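PDB 3EUS: DNA-binding protein from Silicibacter pomeroyi, which probably binds DNA, as expected of a small all-helical helix-turn-helix protein of the XRE/Cro type. Local coordinates for residues R8-R20 / V71-Q85. Sequence-based numbering, arbitrary orientation.
Sequences RTPEHVYLCQRLR and VVSEIVATIAEGRAQ
Y14 is the main bump: its ring projects from helix 10-20 into a hollow walled by I75, T78, I79 and the tail residues A84 and Q85. With CG anti to the backbone N (chi1 173°), the ring spans the gap between helices. I79 CG1 meets its edge at CD2 (3.7 Å), I75 O lies in the ring plane, and T78 CG2 touches OH (3.4 Å). The Q85 backbone approaches obliquely near CD1, while R18 CG lies over one ring face, offset toward the rim.

R18 folds back through bends at chi2 and chi3, and I75 CG1 sits 3.6 Å above the centre of its guanidinium. R18 NH1 and NH2 both donate to E74 OE1 (3.0 Å each) in an end-on salt bridge, and NH1 also donates to Y14 OH; these bonds probably restrict the group's rotation.

At the other end, beyond the Schellman turn at G82, A84 CB presses against E11 CG (3.7 Å) and P10 CB. Deeper in, L15 CB and CD1 meet I79 CD1 and I75 CG2, with F59 of helix 56-65 and I57 of the second subunit also packing on L15.

An axis separation of 9.8 Å at 165° identifies near-antiparallel packing of the first and last helices, closing the five-helix bundle typical of XRE-type helix-turn-helix domains.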
ATOM      1  N   ARG A   8      -6.555 -11.900  -7.043  1.00 29.59           N
ATOM      2  CA  ARG A   8      -6.217 -12.491  -8.356  1.00 28.81           C
ATOM      3  C   ARG A   8      -6.010 -11.464  -9.458  1.00 26.65           C
ATOM      4  O   ARG A   8      -5.798 -11.835 -10.595  1.00 26.78           O
ATOM      5  CB  ARG A   8      -7.308 -13.443  -8.882  1.00 29.14           C
ATOM      6  CG  ARG A   8      -8.116 -14.200  -7.897  1.00 32.95           C
ATOM      7  CD  ARG A   8      -8.193 -15.699  -8.294  1.00 37.07           C
ATOM      8  NE  ARG A   8      -6.940 -16.355  -7.899  1.00 41.33           N
ATOM      9  CZ  ARG A   8      -6.720 -17.670  -7.856  1.00 43.85           C
ATOM     10  NH1 ARG A   8      -5.521 -18.114  -7.474  1.00 45.81           N
ATOM     11  NH2 ARG A   8      -7.668 -18.538  -8.204  1.00 45.63           N
ATOM     12  N   THR A   9      -6.103 -10.173  -9.167  1.00 24.34           N
ATOM     13  CA  THR A   9      -5.980  -9.210 -10.252  1.00 23.27           C
ATOM     14  C   THR A   9      -4.502  -9.124 -10.634  1.00 21.74           C
ATOM     15  O   THR A   9      -3.615  -9.452  -9.810  1.00 20.58           O
ATOM     16  CB  THR A   9      -6.429  -7.822  -9.790  1.00 23.93           C
ATOM     17  OG1 THR A   9      -5.488  -7.356  -8.828  1.00 22.79           O
ATOM     18  CG2 THR A   9      -7.805  -7.900  -9.156  1.00 25.12           C
ATOM     19  N   PRO A  10      -4.227  -8.667 -11.838  1.00 21.11           N
ATOM     20  CA  PRO A  10      -2.881  -8.387 -12.281  1.00 20.37           C
ATOM     21  C   PRO A  10      -2.102  -7.544 -11.295  1.00 19.00           C
ATOM     22  O   PRO A  10      -0.886  -7.744 -11.132  1.00 17.04           O
ATOM     23  CB  PRO A  10      -3.097  -7.578 -13.562  1.00 20.04           C
ATOM     24  CG  PRO A  10      -4.391  -8.028 -14.053  1.00 22.29           C
ATOM     25  CD  PRO A  10      -5.207  -8.448 -12.921  1.00 21.77           C
ATOM     26  N   GLU A  11      -2.785  -6.592 -10.644  1.00 18.55           N
ATOM     27  CA  GLU A  11      -2.099  -5.707  -9.708  1.00 18.30           C
ATOM     28  C   GLU A  11      -1.614  -6.434  -8.439  1.00 18.73           C
ATOM     29  O   GLU A  11      -0.512  -6.203  -7.957  1.00 16.57           O
ATOM     30  CB  GLU A  11      -2.992  -4.528  -9.346  1.00 19.48           C
ATOM     31  CG  GLU A  11      -3.240  -3.620 -10.509  1.00 20.67           C
ATOM     32  CD  GLU A  11      -4.455  -3.967 -11.360  1.00 25.66           C
ATOM     33  OE1 GLU A  11      -4.969  -5.119 -11.405  1.00 22.73           O
ATOM     34  OE2 GLU A  11      -4.878  -3.025 -12.049  1.00 30.92           O
ATOM     35  N   HIS A  12      -2.433  -7.325  -7.917  1.00 19.21           N
ATOM     36  CA  HIS A  12      -2.043  -8.128  -6.745  1.00 20.06           C
ATOM     37  C   HIS A  12      -0.903  -9.061  -7.064  1.00 19.70           C
ATOM     38  O   HIS A  12       0.030  -9.220  -6.267  1.00 19.16           O
ATOM     39  CB  HIS A  12      -3.184  -9.018  -6.311  1.00 21.60           C
ATOM     40  CG  HIS A  12      -4.322  -8.257  -5.767  1.00 26.70           C
ATOM     41  ND1 HIS A  12      -5.417  -7.922  -6.536  1.00 33.18           N
ATOM     42  CD2 HIS A  12      -4.534  -7.733  -4.538  1.00 31.22           C
ATOM     43  CE1 HIS A  12      -6.258  -7.214  -5.796  1.00 34.47           C
ATOM     44  NE2 HIS A  12      -5.743  -7.084  -4.584  1.00 33.72           N
ATOM     45  N   VAL A  13      -0.999  -9.698  -8.215  1.00 17.96           N
ATOM     46  CA  VAL A  13       0.036 -10.642  -8.631  1.00 18.17           C
ATOM     47  C   VAL A  13       1.381  -9.886  -8.759  1.00 17.57           C
ATOM     48  O   VAL A  13       2.414 -10.301  -8.250  1.00 16.45           O
ATOM     49  CB  VAL A  13      -0.394 -11.330  -9.943  1.00 17.90           C
ATOM     50  CG1 VAL A  13       0.788 -11.910 -10.717  1.00 20.31           C
ATOM     51  CG2 VAL A  13      -1.435 -12.385  -9.672  1.00 17.67           C
ATOM     52  N   TYR A  14       1.335  -8.722  -9.384  1.00 16.42           N
ATOM     53  CA  TYR A  14       2.541  -7.848  -9.486  1.00 15.99           C
ATOM     54  C   TYR A  14       3.060  -7.404  -8.122  1.00 15.46           C
ATOM     55  O   TYR A  14       4.243  -7.464  -7.854  1.00 14.50           O
ATOM     56  CB  TYR A  14       2.236  -6.642 -10.357  1.00 15.11           C
ATOM     57  CG  TYR A  14       3.326  -5.627 -10.399  1.00 15.33           C
ATOM     58  CD1 TYR A  14       4.466  -5.837 -11.172  1.00 18.53           C
ATOM     59  CD2 TYR A  14       3.233  -4.463  -9.683  1.00 17.56           C
ATOM     60  CE1 TYR A  14       5.475  -4.913 -11.208  1.00 18.71           C
ATOM     61  CE2 TYR A  14       4.239  -3.558  -9.697  1.00 19.34           C
ATOM     62  CZ  TYR A  14       5.339  -3.774 -10.474  1.00 17.84           C
ATOM     63  OH  TYR A  14       6.345  -2.855 -10.497  1.00 23.33           O
ATOM     64  N   LEU A  15       2.187  -6.936  -7.251  1.00 14.81           N
ATOM     65  CA  LEU A  15       2.598  -6.442  -5.961  1.00 13.98           C
ATOM     66  C   LEU A  15       3.318  -7.581  -5.238  1.00 14.77           C
ATOM     67  O   LEU A  15       4.406  -7.409  -4.674  1.00 12.15           O
ATOM     68  CB  LEU A  15       1.392  -5.995  -5.156  1.00 14.44           C
ATOM     69  CG  LEU A  15       1.650  -5.677  -3.693  1.00 15.81           C
ATOM     70  CD1 LEU A  15       2.767  -4.591  -3.494  1.00 17.77           C
ATOM     71  CD2 LEU A  15       0.335  -5.227  -3.010  1.00 19.76           C
ATOM     72  N   CYS A  16       2.744  -8.774  -5.351  1.00 13.96           N
ATOM     73  CA  CYS A  16       3.281  -9.897  -4.624  1.00 15.32           C
ATOM     74  C   CYS A  16       4.631 -10.254  -5.148  1.00 13.89           C
ATOM     75  O   CYS A  16       5.507 -10.604  -4.358  1.00 13.58           O
ATOM     76  CB  CYS A  16       2.333 -11.061  -4.665  1.00 15.23           C
ATOM     77  SG  CYS A  16       1.015 -10.713  -3.440  1.00 23.24           S
ATOM     78  N   GLN A  17       4.796 -10.189  -6.467  1.00 14.37           N
ATOM     79  CA  GLN A  17       6.086 -10.422  -7.069  1.00 13.64           C
ATOM     80  C   GLN A  17       7.120  -9.434  -6.507  1.00 13.91           C
ATOM     81  O   GLN A  17       8.258  -9.803  -6.184  1.00 13.19           O
ATOM     82  CB  GLN A  17       5.953 -10.322  -8.629  1.00 14.76           C
ATOM     83  CG  GLN A  17       7.222 -10.259  -9.369  1.00 19.87           C
ATOM     84  CD  GLN A  17       8.146 -11.410  -9.115  1.00 27.61           C
ATOM     85  OE1 GLN A  17       9.387 -11.270  -9.260  1.00 33.50           O
ATOM     86  NE2 GLN A  17       7.579 -12.576  -8.801  1.00 27.70           N
ATOM     87  N   ARG A  18       6.760  -8.168  -6.469  1.00 14.70           N
ATOM     88  CA  ARG A  18       7.674  -7.129  -5.938  1.00 13.40           C
ATOM     89  C   ARG A  18       7.955  -7.305  -4.459  1.00 12.87           C
ATOM     90  O   ARG A  18       9.094  -7.050  -4.039  1.00 13.29           O
ATOM     91  CB  ARG A  18       7.148  -5.703  -6.166  1.00 14.11           C
ATOM     92  CG  ARG A  18       7.023  -5.264  -7.588  1.00 14.46           C
ATOM     93  CD  ARG A  18       8.344  -5.506  -8.426  1.00 14.85           C
ATOM     94  NE  ARG A  18       9.420  -4.663  -7.899  1.00 15.22           N
ATOM     95  CZ  ARG A  18       9.769  -3.463  -8.390  1.00 19.71           C
ATOM     96  NH1 ARG A  18       9.102  -2.918  -9.394  1.00 18.57           N
ATOM     97  NH2 ARG A  18      10.816  -2.825  -7.882  1.00 18.45           N
ATOM     98  N   LEU A  19       6.975  -7.743  -3.678  1.00 11.81           N
ATOM     99  CA  LEU A  19       7.218  -7.976  -2.231  1.00 12.90           C
ATOM    100  C   LEU A  19       8.247  -9.073  -2.070  1.00 11.76           C
ATOM    101  O   LEU A  19       9.240  -8.964  -1.305  1.00 11.39           O
ATOM    102  CB  LEU A  19       5.942  -8.342  -1.563  1.00 12.12           C
ATOM    103  CG  LEU A  19       4.976  -7.188  -1.337  1.00 11.63           C
ATOM    104  CD1 LEU A  19       3.671  -7.770  -0.788  1.00 13.87           C
ATOM    105  CD2 LEU A  19       5.618  -6.186  -0.405  1.00 15.02           C
ATOM    106  N   ARG A  20       8.046 -10.143  -2.817  1.00 12.05           N
ATOM    107  CA  ARG A  20       8.968 -11.274  -2.738  1.00 11.55           C
ATOM    108  C   ARG A  20      10.344 -10.871  -3.249  1.00 12.01           C
ATOM    109  O   ARG A  20      11.360 -11.262  -2.673  1.00 13.22           O
ATOM    110  CB  ARG A  20       8.428 -12.510  -3.525  1.00 12.63           C
ATOM    111  CG  ARG A  20       9.400 -13.664  -3.603  1.00 13.41           C
ATOM    112  CD  ARG A  20       8.858 -14.889  -4.439  1.00 12.26           C
ATOM    113  NE  ARG A  20       8.130 -14.469  -5.648  1.00 18.21           N
ATOM    114  CZ  ARG A  20       6.787 -14.474  -5.755  1.00 23.49           C
ATOM    115  NH1 ARG A  20       6.015 -14.979  -4.770  1.00 23.27           N
ATOM    116  NH2 ARG A  20       6.204 -14.079  -6.889  1.00 23.66           N
ATOM    117  N   VAL A  71      12.470   1.828  -4.016  1.00 15.19           N
ATOM    118  CA  VAL A  71      11.639   1.342  -5.126  1.00 15.29           C
ATOM    119  C   VAL A  71      10.130   1.407  -4.864  1.00 15.52           C
ATOM    120  O   VAL A  71       9.321   1.042  -5.737  1.00 15.05           O
ATOM    121  CB  VAL A  71      12.049  -0.079  -5.604  1.00 14.72           C
ATOM    122  CG1 VAL A  71      13.489  -0.059  -6.118  1.00 15.42           C
ATOM    123  CG2 VAL A  71      11.819  -1.156  -4.520  1.00 15.16           C
ATOM    124  N   VAL A  72       9.755   1.974  -3.726  1.00 16.25           N
ATOM    125  CA  VAL A  72       8.339   2.146  -3.378  1.00 16.81           C
ATOM    126  C   VAL A  72       7.607   2.952  -4.493  1.00 17.51           C
ATOM    127  O   VAL A  72       6.542   2.559  -4.959  1.00 18.85           O
ATOM    128  CB  VAL A  72       8.172   2.770  -1.958  1.00 17.11           C
ATOM    129  CG1 VAL A  72       6.745   3.308  -1.729  1.00 17.73           C
ATOM    130  CG2 VAL A  72       8.452   1.654  -0.797  1.00 14.79           C
ATOM    131  N   SER A  73       8.196   4.086  -4.911  1.00 17.45           N
ATOM    132  CA  SER A  73       7.517   4.957  -5.874  1.00 17.28           C
ATOM    133  C   SER A  73       7.239   4.183  -7.186  1.00 16.16           C
ATOM    134  O   SER A  73       6.169   4.276  -7.766  1.00 14.97           O
ATOM    135  CB  SER A  73       8.345   6.233  -6.102  1.00 17.94           C
ATOM    136  OG  SER A  73       7.717   7.005  -7.047  1.00 23.03           O
ATOM    137  N   GLU A  74       8.218   3.427  -7.646  1.00 15.66           N
ATOM    138  CA  GLU A  74       8.095   2.630  -8.861  1.00 16.30           C
ATOM    139  C   GLU A  74       7.000   1.566  -8.743  1.00 15.30           C
ATOM    140  O   GLU A  74       6.222   1.427  -9.651  1.00 15.13           O
ATOM    141  CB  GLU A  74       9.405   1.957  -9.121  1.00 18.84           C
ATOM    142  CG  GLU A  74       9.599   1.168 -10.433  1.00 18.67           C
ATOM    143  CD  GLU A  74      10.978   0.446 -10.395  1.00 20.37           C
ATOM    144  OE1 GLU A  74      11.062  -0.745  -9.970  1.00 18.45           O
ATOM    145  OE2 GLU A  74      11.987   1.088 -10.742  1.00 21.37           O
ATOM    146  N   ILE A  75       7.008   0.826  -7.649  1.00 15.81           N
ATOM    147  CA  ILE A  75       5.981  -0.227  -7.376  1.00 15.35           C
ATOM    148  C   ILE A  75       4.553   0.381  -7.445  1.00 16.15           C
ATOM    149  O   ILE A  75       3.696  -0.079  -8.204  1.00 16.10           O
ATOM    150  CB  ILE A  75       6.244  -0.895  -6.042  1.00 16.17           C
ATOM    151  CG1 ILE A  75       7.593  -1.675  -6.096  1.00 15.13           C
ATOM    152  CG2 ILE A  75       5.029  -1.822  -5.650  1.00 16.90           C
ATOM    153  CD1 ILE A  75       8.083  -2.176  -4.759  1.00 17.97           C
ATOM    154  N   VAL A  76       4.354   1.483  -6.726  1.00 15.69           N
ATOM    155  CA  VAL A  76       3.037   2.090  -6.581  1.00 15.99           C
ATOM    156  C   VAL A  76       2.596   2.734  -7.901  1.00 15.86           C
ATOM    157  O   VAL A  76       1.472   2.540  -8.337  1.00 15.69           O
ATOM    158  CB  VAL A  76       3.045   3.117  -5.403  1.00 15.27           C
ATOM    159  CG1 VAL A  76       1.739   3.997  -5.416  1.00 19.19           C
ATOM    160  CG2 VAL A  76       3.341   2.485  -4.052  1.00 15.30           C
ATOM    161  N   ALA A  77       3.514   3.413  -8.612  1.00 16.39           N
ATOM    162  CA  ALA A  77       3.171   3.991  -9.907  1.00 17.44           C
ATOM    163  C   ALA A  77       2.816   2.911 -10.927  1.00 17.89           C
ATOM    164  O   ALA A  77       1.935   3.117 -11.760  1.00 18.96           O
ATOM    165  CB  ALA A  77       4.361   4.864 -10.467  1.00 17.13           C
ATOM    166  N   THR A  78       3.563   1.802 -10.898  1.00 18.03           N
ATOM    167  CA  THR A  78       3.319   0.693 -11.856  1.00 18.30           C
ATOM    168  C   THR A  78       1.947   0.083 -11.587  1.00 18.61           C
ATOM    169  O   THR A  78       1.146  -0.163 -12.543  1.00 17.74           O
ATOM    170  CB  THR A  78       4.477  -0.346 -11.813  1.00 17.65           C
ATOM    171  OG1 THR A  78       5.700   0.327 -12.102  1.00 17.35           O
ATOM    172  CG2 THR A  78       4.311  -1.434 -12.882  1.00 18.74           C
ATOM    173  N   ILE A  79       1.640  -0.137 -10.303  1.00 19.56           N
ATOM    174  CA  ILE A  79       0.304  -0.621  -9.931  1.00 19.56           C
ATOM    175  C   ILE A  79      -0.752   0.342 -10.441  1.00 20.61           C
ATOM    176  O   ILE A  79      -1.725  -0.123 -11.087  1.00 21.36           O
ATOM    177  CB  ILE A  79       0.143  -0.875  -8.422  1.00 19.71           C
ATOM    178  CG1 ILE A  79       0.996  -2.084  -7.978  1.00 19.15           C
ATOM    179  CG2 ILE A  79      -1.351  -1.062  -8.079  1.00 20.80           C
ATOM    180  CD1 ILE A  79       1.289  -2.076  -6.573  1.00 22.57           C
ATOM    181  N   ALA A  80      -0.542   1.661 -10.243  1.00 20.50           N
ATOM    182  CA  ALA A  80      -1.524   2.713 -10.567  1.00 21.42           C
ATOM    183  C   ALA A  80      -1.888   2.787 -12.050  1.00 23.69           C
ATOM    184  O   ALA A  80      -3.063   2.996 -12.405  1.00 23.79           O
ATOM    185  CB  ALA A  80      -1.078   4.137 -10.035  1.00 20.14           C
ATOM    186  N   GLU A  81      -0.890   2.591 -12.893  1.00 24.65           N
ATOM    187  CA  GLU A  81      -1.037   2.727 -14.319  1.00 27.70           C
ATOM    188  C   GLU A  81      -1.766   1.527 -14.975  1.00 30.16           C
ATOM    189  O   GLU A  81      -2.207   1.624 -16.095  1.00 30.02           O
ATOM    190  CB  GLU A  81       0.342   2.887 -14.903  1.00 26.49           C
ATOM    191  CG  GLU A  81       0.433   3.555 -16.246  1.00 29.59           C
ATOM    192  CD  GLU A  81       1.415   4.726 -16.210  1.00 26.91           C
ATOM    193  OE1 GLU A  81       2.370   4.700 -15.397  1.00 20.17           O
ATOM    194  OE2 GLU A  81       1.172   5.667 -16.958  1.00 23.45           O
ATOM    195  N   GLY A  82      -1.895   0.410 -14.280  1.00 34.07           N
ATOM    196  CA  GLY A  82      -2.527  -0.763 -14.877  1.00 37.85           C
ATOM    197  C   GLY A  82      -1.625  -1.440 -15.900  1.00 40.50           C
ATOM    198  O   GLY A  82      -2.097  -2.184 -16.772  1.00 42.23           O
ATOM    199  N   ARG A  83      -0.347  -1.178 -15.768  1.00 43.57           N
ATOM    200  CA  ARG A  83       0.669  -1.796 -16.554  1.00 45.69           C
ATOM    201  C   ARG A  83       1.080  -2.984 -15.706  1.00 47.00           C
ATOM    202  O   ARG A  83       1.680  -3.957 -16.177  1.00 47.47           O
ATOM    203  CB  ARG A  83       1.825  -0.814 -16.717  1.00 46.43           C
ATOM    204  CG  ARG A  83       2.450  -0.354 -15.428  1.00 47.58           C
ATOM    205  CD  ARG A  83       3.749   0.423 -15.690  1.00 50.04           C
ATOM    206  NE  ARG A  83       3.634   1.849 -15.385  1.00 51.87           N
ATOM    207  CZ  ARG A  83       4.569   2.586 -14.784  1.00 55.42           C
ATOM    208  NH1 ARG A  83       5.740   2.084 -14.397  1.00 56.01           N
ATOM    209  NH2 ARG A  83       4.354   3.869 -14.592  1.00 57.10           N
ATOM    210  N   ALA A  84       0.665  -2.901 -14.442  1.00 47.85           N
ATOM    211  CA  ALA A  84       0.800  -3.981 -13.476  1.00 48.36           C
ATOM    212  C   ALA A  84       1.535  -5.142 -14.104  1.00 48.89           C
ATOM    213  O   ALA A  84       0.930  -6.104 -14.577  1.00 48.76           O
ATOM    214  CB  ALA A  84      -0.568  -4.423 -12.980  1.00 48.07           C
ATOM    215  N   GLN A  85       2.855  -5.037 -14.108  1.00 49.65           N
ATOM    216  CA  GLN A  85       3.698  -6.039 -14.746  1.00 49.82           C
ATOM    217  C   GLN A  85       3.793  -7.336 -13.939  1.00 49.76           C
ATOM    218  O   GLN A  85       3.289  -8.380 -14.317  1.00 49.42           O
ATOM    219  CB  GLN A  85       5.086  -5.469 -14.957  1.00 49.90           C
ATOM    220  CG  GLN A  85       5.129  -3.959 -15.162  1.00 50.97           C
ATOM    221  CD  GLN A  85       6.533  -3.447 -15.464  1.00 52.68           C
ATOM    222  OE1 GLN A  85       6.785  -2.867 -16.527  1.00 53.18           O
ATOM    223  NE2 GLN A  85       7.457  -3.675 -14.536  1.00 52.08           N
TER
HETATM  224  O   HOH W   1       0.505  -8.622 -12.999  1.00 26.09           O